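Local coordinates for protein D-alanyl-D-alanine carboxypeptidase (Mycobacterium tuberculosis H37Rv, PDB 4RYE) that probably removes the terminal D-alanine from peptidoglycan stem peptides as a serine-type D,D-carboxypeptidase, an activity it displays in vitro on synthetic pentapeptides, at residues Glu60-Asp70 against Asn108-Gly116; Ser47-Leu58 against Leu95-Asn104. All coordinates share one frame; numbering follows the deposited sequence.

Contact 1: residues Glu60-Asp70 against Asn108-Gly116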
# COMPACT_ATOMS: atom_id res chain seq x y z
N GLU A 60 -10.01 -14.38 -3.31
CA GLU A 60 -11.15 -15.15 -2.81
C GLU A 60 -12.52 -14.65 -3.24
O GLU A 60 -13.48 -15.43 -3.29
CB GLU A 60 -11.11 -15.22 -1.28
CG GLU A 60 -9.77 -15.69 -0.73
CD GLU A 60 -9.86 -16.22 0.69
OE1 GLU A 60 -10.99 -16.34 1.23
OE2 GLU A 60 -8.79 -16.53 1.26
N LEU A 61 -12.63 -13.37 -3.54
CA LEU A 61 -13.95 -12.77 -3.74
C LEU A 61 -14.23 -12.46 -5.20
O LEU A 61 -13.36 -11.98 -5.91
CB LEU A 61 -14.08 -11.48 -2.91
CG LEU A 61 -13.94 -11.55 -1.39
CD1 LEU A 61 -13.94 -10.14 -0.79
CD2 LEU A 61 -15.03 -12.42 -0.75
N ASP A 62 -15.45 -12.75 -5.64
CA ASP A 62 -15.92 -12.28 -6.95
C ASP A 62 -16.11 -10.76 -6.87
O ASP A 62 -16.63 -10.27 -5.86
CB ASP A 62 -17.24 -12.96 -7.31
CG ASP A 62 -17.70 -12.64 -8.73
OD1 ASP A 62 -18.10 -11.47 -8.99
OD2 ASP A 62 -17.70 -13.56 -9.58
N LEU A 63 -15.70 -10.03 -7.90
CA LEU A 63 -15.72 -8.56 -7.86
C LEU A 63 -17.13 -8.01 -7.81
O LEU A 63 -17.36 -6.88 -7.34
CB LEU A 63 -14.98 -7.97 -9.06
CG LEU A 63 -13.45 -8.05 -9.10
CD1 LEU A 63 -12.97 -7.51 -10.44
CD2 LEU A 63 -12.83 -7.27 -7.95
N ASN A 64 -18.09 -8.80 -8.29
CA ASN A 64 -19.48 -8.39 -8.30
C ASN A 64 -20.31 -9.03 -7.18
O ASN A 64 -21.52 -8.82 -7.11
CB ASN A 64 -20.11 -8.68 -9.66
CG ASN A 64 -19.54 -7.80 -10.76
OD1 ASN A 64 -19.53 -6.57 -10.64
ND2 ASN A 64 -19.04 -8.42 -11.82
N SER A 65 -19.67 -9.82 -6.32
CA SER A 65 -20.40 -10.37 -5.19
C SER A 65 -20.66 -9.24 -4.20
O SER A 65 -19.90 -8.27 -4.12
CB SER A 65 -19.63 -11.53 -4.53
OG SER A 65 -18.38 -11.09 -4.03
N THR A 66 -21.77 -9.33 -3.47
CA THR A 66 -22.16 -8.24 -2.60
C THR A 66 -22.21 -8.64 -1.13
O THR A 66 -22.17 -9.82 -0.79
CB THR A 66 -23.54 -7.67 -2.99
OG1 THR A 66 -24.53 -8.69 -2.85
CG2 THR A 66 -23.52 -7.18 -4.44
N VAL A 67 -22.28 -7.64 -0.27
CA VAL A 67 -22.46 -7.86 1.16
C VAL A 67 -23.37 -6.77 1.68
O VAL A 67 -23.38 -5.66 1.14
CB VAL A 67 -21.10 -7.83 1.92
CG1 VAL A 67 -20.48 -6.44 1.85
CG2 VAL A 67 -21.27 -8.28 3.37
N VAL A 68 -24.15 -7.10 2.70
CA VAL A 68 -24.94 -6.11 3.41
C VAL A 68 -24.14 -5.67 4.62
O VAL A 68 -23.90 -6.46 5.52
CB VAL A 68 -26.29 -6.69 3.86
CG1 VAL A 68 -27.00 -5.72 4.80
CG2 VAL A 68 -27.16 -7.02 2.66
N ALA A 69 -23.70 -4.42 4.62
CA ALA A 69 -22.89 -3.93 5.72
C ALA A 69 -23.66 -3.95 7.03
O ALA A 69 -24.84 -3.60 7.08
CB ALA A 69 -22.41 -2.53 5.43
N ASP A 70 -23.00 -4.36 8.10
CA ASP A 70 -23.65 -4.26 9.41
C ASP A 70 -23.04 -3.13 10.24
O ASP A 70 -22.08 -2.49 9.81
CB ASP A 70 -23.66 -5.60 10.15
CG ASP A 70 -22.29 -6.21 10.32
OD1 ASP A 70 -21.32 -5.46 10.58
OD2 ASP A 70 -22.17 -7.45 10.19
N ASN A 108 -12.94 -3.08 6.87
CA ASN A 108 -13.69 -3.93 7.78
C ASN A 108 -14.86 -4.65 7.10
O ASN A 108 -15.25 -5.75 7.50
CB ASN A 108 -14.12 -3.15 9.03
CG ASN A 108 -12.93 -2.71 9.87
OD1 ASN A 108 -11.88 -3.34 9.85
ND2 ASN A 108 -13.10 -1.62 10.60
N THR A 109 -15.41 -4.03 6.06
CA THR A 109 -16.53 -4.62 5.34
C THR A 109 -16.03 -5.72 4.39
O THR A 109 -16.71 -6.73 4.19
CB THR A 109 -17.37 -3.56 4.59
OG1 THR A 109 -17.68 -2.48 5.49
CG2 THR A 109 -18.69 -4.16 4.10
N LEU A 110 -14.84 -5.54 3.84
CA LEU A 110 -14.19 -6.61 3.10
C LEU A 110 -13.87 -7.78 4.02
O LEU A 110 -14.05 -8.93 3.65
CB LEU A 110 -12.91 -6.11 2.43
CG LEU A 110 -13.14 -5.30 1.15
CD1 LEU A 110 -11.84 -4.62 0.69
CD2 LEU A 110 -13.72 -6.18 0.03
N ALA A 111 -13.43 -7.48 5.24
CA ALA A 111 -13.13 -8.53 6.21
C ALA A 111 -14.39 -9.31 6.56
O ALA A 111 -14.34 -10.52 6.79
CB ALA A 111 -12.50 -7.94 7.47
N HIS A 112 -15.52 -8.61 6.60
CA HIS A 112 -16.83 -9.23 6.77
C HIS A 112 -17.07 -10.27 5.66
O HIS A 112 -17.39 -11.43 5.95
CB HIS A 112 -17.92 -8.14 6.79
CG HIS A 112 -19.33 -8.65 6.89
ND1 HIS A 112 -20.40 -7.81 7.13
CD2 HIS A 112 -19.85 -9.89 6.77
CE1 HIS A 112 -21.52 -8.52 7.16
NE2 HIS A 112 -21.22 -9.78 6.93
N MSE A 113 -16.90 -9.87 4.40
CA MSE A 113 -17.04 -10.79 3.26
C MSE A 113 -16.07 -11.97 3.33
O MSE A 113 -16.36 -13.04 2.82
CB MSE A 113 -16.82 -10.07 1.93
CG MSE A 113 -17.81 -8.95 1.68
SE MSE A 113 -17.64 -8.16 -0.11
CE MSE A 113 -18.20 -9.74 -1.10
N LEU A 114 -14.92 -11.77 3.95
CA LEU A 114 -13.89 -12.80 3.99
C LEU A 114 -14.03 -13.74 5.18
O LEU A 114 -13.21 -14.65 5.34
CB LEU A 114 -12.51 -12.17 3.97
CG LEU A 114 -12.17 -11.49 2.65
CD1 LEU A 114 -10.98 -10.54 2.79
CD2 LEU A 114 -11.89 -12.56 1.58
N GLY A 115 -15.04 -13.54 6.01
CA GLY A 115 -15.29 -14.43 7.13
C GLY A 115 -15.08 -13.81 8.50
O GLY A 115 -15.13 -14.50 9.52
N GLY A 116 -14.83 -12.51 8.54
CA GLY A 116 -14.67 -11.82 9.81
C GLY A 116 -13.29 -11.25 10.04
O GLY A 116 -12.35 -11.54 9.29
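With chi1 at 177°, His112 swings its ring away from its own backbone N to the flank where Val67 lies, while Met113, bent at its third torsion (chi3 66°), lays its selenium against Val67 and carries its methyl on to Ser65. In the helical part of this penicillin-binding protein of the beta-lactamase clan, strand 66-68, paired antiparallel with strand 88-90, crosses helix 108-113 at 107°. Val67 is the strand residue turned inward. Its CG2 sits over the middle of the His112 ring, 3.8 Å from the centroid, a CH-pi contact; its CG1 meets Thr109 CG2, and its CB presses tightly on Met113 CG at 3.5 Å. Asp70 reaches the same imidazole obliquely, whereas ND1 of His112 is hydrogen-bonded to Asp73. Ahead of the strand, Leu61 inserts between Leu110, Met113 and Leu114, its CG 3.7 Å from Leu114 CD2. The helix closes there in a Schellman motif at Gly115, and Glu60 turns its carboxylate to Lys123 in a salt bridge. The intervening beta turn, Asp62 to Ser65, is pinned by Ser65 OG, which donates to Asp62 O at 2.7 Å and touches the selenomethionine methyl, CE of Met113.

Contact 2: residues Ser47-Leu58 against Leu95-Asn104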
# COMPACT_ATOMS: atom_id res chain seq x y z
N SER A 47 -1.69 1.88 6.90
CA SER A 47 -2.58 1.53 5.79
C SER A 47 -1.89 0.87 4.59
O SER A 47 -2.56 0.41 3.68
CB SER A 47 -3.37 2.76 5.31
OG SER A 47 -4.50 3.01 6.13
N THR A 48 -0.56 0.83 4.56
CA THR A 48 0.10 0.07 3.50
C THR A 48 -0.32 -1.40 3.54
O THR A 48 -0.35 -2.08 2.52
CB THR A 48 1.63 0.17 3.53
OG1 THR A 48 2.13 -0.34 4.79
CG2 THR A 48 2.09 1.61 3.31
N ILE A 49 -0.67 -1.87 4.74
CA ILE A 49 -1.11 -3.26 4.90
C ILE A 49 -2.44 -3.52 4.18
O ILE A 49 -2.79 -4.67 3.93
CB ILE A 49 -1.21 -3.66 6.39
CG1 ILE A 49 -0.87 -5.14 6.59
CG2 ILE A 49 -2.60 -3.37 6.95
CD1 ILE A 49 0.55 -5.51 6.22
N LYS A 50 -3.16 -2.46 3.81
CA LYS A 50 -4.38 -2.64 3.01
C LYS A 50 -4.10 -3.29 1.66
O LYS A 50 -4.98 -3.90 1.06
CB LYS A 50 -5.12 -1.31 2.81
CG LYS A 50 -5.81 -0.76 4.08
CD LYS A 50 -6.48 0.57 3.76
CE LYS A 50 -7.42 1.04 4.86
NZ LYS A 50 -6.67 1.67 5.97
N VAL A 51 -2.88 -3.16 1.16
CA VAL A 51 -2.50 -3.84 -0.08
C VAL A 51 -2.55 -5.36 0.11
O VAL A 51 -2.99 -6.11 -0.77
CB VAL A 51 -1.08 -3.42 -0.55
CG1 VAL A 51 -0.69 -4.18 -1.81
CG2 VAL A 51 -1.01 -1.91 -0.79
N LEU A 52 -2.09 -5.82 1.26
CA LEU A 52 -2.16 -7.23 1.60
C LEU A 52 -3.61 -7.70 1.73
O LEU A 52 -3.96 -8.80 1.30
CB LEU A 52 -1.39 -7.49 2.89
CG LEU A 52 -1.20 -8.95 3.30
CD1 LEU A 52 -0.50 -9.71 2.18
CD2 LEU A 52 -0.41 -9.02 4.60
N LEU A 53 -4.47 -6.87 2.32
CA LEU A 53 -5.90 -7.21 2.37
C LEU A 53 -6.47 -7.30 0.95
O LEU A 53 -7.23 -8.22 0.64
CB LEU A 53 -6.68 -6.16 3.18
CG LEU A 53 -8.20 -6.29 3.14
CD1 LEU A 53 -8.66 -7.61 3.72
CD2 LEU A 53 -8.84 -5.12 3.89
N ALA A 54 -6.09 -6.36 0.09
CA ALA A 54 -6.56 -6.37 -1.30
C ALA A 54 -6.18 -7.66 -2.03
O ALA A 54 -6.99 -8.20 -2.79
CB ALA A 54 -6.03 -5.13 -2.07
N LEU A 55 -4.96 -8.15 -1.82
CA LEU A 55 -4.54 -9.42 -2.40
C LEU A 55 -5.43 -10.59 -1.99
O LEU A 55 -5.81 -11.42 -2.82
CB LEU A 55 -3.11 -9.75 -1.98
CG LEU A 55 -1.95 -9.16 -2.77
CD1 LEU A 55 -0.65 -9.48 -2.04
CD2 LEU A 55 -1.94 -9.72 -4.18
N VAL A 56 -5.76 -10.67 -0.71
CA VAL A 56 -6.63 -11.73 -0.22
C VAL A 56 -8.02 -11.60 -0.86
O VAL A 56 -8.59 -12.59 -1.34
CB VAL A 56 -6.76 -11.69 1.32
CG1 VAL A 56 -7.85 -12.66 1.79
CG2 VAL A 56 -5.42 -12.03 1.97
N ALA A 57 -8.55 -10.38 -0.87
CA ALA A 57 -9.88 -10.13 -1.44
C ALA A 57 -9.94 -10.52 -2.91
O ALA A 57 -10.90 -11.14 -3.36
CB ALA A 57 -10.28 -8.66 -1.27
N LEU A 58 -8.90 -10.17 -3.66
CA LEU A 58 -8.86 -10.47 -5.08
C LEU A 58 -8.73 -11.95 -5.35
O LEU A 58 -9.24 -12.46 -6.35
CB LEU A 58 -7.74 -9.69 -5.77
CG LEU A 58 -8.04 -8.21 -5.95
CD1 LEU A 58 -6.77 -7.45 -6.27
CD2 LEU A 58 -9.09 -8.03 -7.04
N LEU A 95 -13.23 -2.38 -2.70
CA LEU A 95 -11.81 -2.32 -3.05
C LEU A 95 -11.40 -0.92 -3.53
O LEU A 95 -10.30 -0.45 -3.24
CB LEU A 95 -11.45 -3.37 -4.11
CG LEU A 95 -11.29 -4.79 -3.58
CD1 LEU A 95 -11.26 -5.80 -4.73
CD2 LEU A 95 -10.01 -4.89 -2.77
N ASP A 96 -12.30 -0.25 -4.26
CA ASP A 96 -12.07 1.14 -4.65
C ASP A 96 -11.99 2.03 -3.42
O ASP A 96 -11.10 2.87 -3.31
CB ASP A 96 -13.20 1.66 -5.55
CG ASP A 96 -13.15 1.06 -6.95
OD1 ASP A 96 -12.08 0.59 -7.37
OD2 ASP A 96 -14.20 1.06 -7.64
N GLY A 97 -12.93 1.84 -2.49
CA GLY A 97 -12.92 2.58 -1.24
C GLY A 97 -11.65 2.31 -0.46
O GLY A 97 -11.01 3.23 0.08
N LEU A 98 -11.26 1.03 -0.42
CA LEU A 98 -10.04 0.61 0.27
C LEU A 98 -8.78 1.26 -0.30
O LEU A 98 -7.94 1.77 0.45
CB LEU A 98 -9.88 -0.91 0.17
CG LEU A 98 -8.72 -1.50 0.97
CD1 LEU A 98 -9.07 -1.46 2.45
CD2 LEU A 98 -8.42 -2.93 0.52
N LEU A 99 -8.65 1.24 -1.62
CA LEU A 99 -7.40 1.61 -2.27
C LEU A 99 -7.31 3.07 -2.69
O LEU A 99 -6.21 3.61 -2.78
CB LEU A 99 -7.13 0.69 -3.45
CG LEU A 99 -6.93 -0.79 -3.08
CD1 LEU A 99 -6.69 -1.59 -4.34
CD2 LEU A 99 -5.77 -0.98 -2.10
N LEU A 100 -8.44 3.72 -2.96
CA LEU A 100 -8.41 5.13 -3.39
C LEU A 100 -8.45 6.12 -2.23
O LEU A 100 -7.77 7.15 -2.26
CB LEU A 100 -9.56 5.44 -4.36
CG LEU A 100 -9.28 5.23 -5.86
CD1 LEU A 100 -8.85 3.80 -6.14
CD2 LEU A 100 -10.50 5.58 -6.68
N VAL A 101 -9.23 5.82 -1.20
CA VAL A 101 -9.35 6.75 -0.07
C VAL A 101 -8.97 6.13 1.28
O VAL A 101 -9.21 6.73 2.33
CB VAL A 101 -10.76 7.40 0.02
CG1 VAL A 101 -11.13 8.08 -1.29
CG2 VAL A 101 -11.81 6.37 0.40
N SER A 102 -8.37 4.94 1.24
CA SER A 102 -7.89 4.26 2.45
C SER A 102 -9.01 4.06 3.48
O SER A 102 -8.80 4.27 4.68
CB SER A 102 -6.74 5.04 3.08
OG SER A 102 -5.91 4.18 3.85
N GLY A 103 -10.18 3.66 3.01
CA GLY A 103 -11.34 3.56 3.88
C GLY A 103 -11.22 2.41 4.86
O GLY A 103 -11.14 1.26 4.44
N ASN A 104 -11.20 2.72 6.15
CA ASN A 104 -11.13 1.67 7.16
C ASN A 104 -12.44 0.91 7.21
O ASN A 104 -12.46 -0.29 7.49
CB ASN A 104 -10.78 2.26 8.53
CG ASN A 104 -9.37 2.81 8.58
OD1 ASN A 104 -8.45 2.20 8.04
ND2 ASN A 104 -9.20 3.97 9.20
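Ser47 OG and Ser102 OG face each other hydroxyl to hydroxyl, 2.9 Å apart. NZ of Lys50 lies beside both. This is the SxxK active site of the penicillin-binding and beta-lactamase clan: Ser47 is the inferred acyl-ester nucleophile, and by similarity Lys50 is the proton acceptor and Ser102 a further active-site residue, heading an SxN motif that ends at Asn104. In the first shell, Lys50 NZ lies 2.6 Å from Ser47 OG and 2.8 Å from Asn104 OD1, its bond to Ser102 OG being long and weak. The amide oxygen receives the lysine from a direction tilted 25° out of the carbonyl plane. Lys50 runs extended to CE and then bends at its last torsion (chi4 80°), which turns NZ in among these oxygens. Ser142 O also accepts from NZ, Lys208 binds Ser102 OG, and Asn104 is held at its other end by a bond from ND2 to Glu77 O.

One shell further out, the aliphatic part of Lys50 lies against Leu98, its CD 3.5 Å from Leu98 CD1, so a leucine packs the chain from CB to CD and its end meets the polar atoms. Behind it helices 50-58 and 95-100 run nearly antiparallel, their axes 10.2 Å apart at 158°. Ala54 presents a small methyl to Leu95, Leu98 and Leu99, allowing their branched ends to come close to the helix, and CD2 of Leu53 packs obliquely on CD1 of Leu98. Farthest from the nucleophile, the two helices meet through Leu58 CD2 and Leu95 CD1, 3.9 Å apart.

The two contacts show a catalytic centre backed by packed helices, with the short strand 66-68 on their outer side. Helix 50-60 leads through a turn into strand 66-68, and helix 91-100 leads past the SxN loop into helix 104-113, so the segments of contacts 1 and 2 alternate along the chain. Their centres lie about 12 Å apart, and the contacts meet through apolar packing: Leu110 CD1 lies 3.8 Å from Leu98 CD2, and Leu114 CD1 3.9 Å from Leu53 CD1. Leu63 and Leu95 also pack together. Contact 1 remains outside the active site itself, with the Leu110 side chain about 8 Å from that of Lys50.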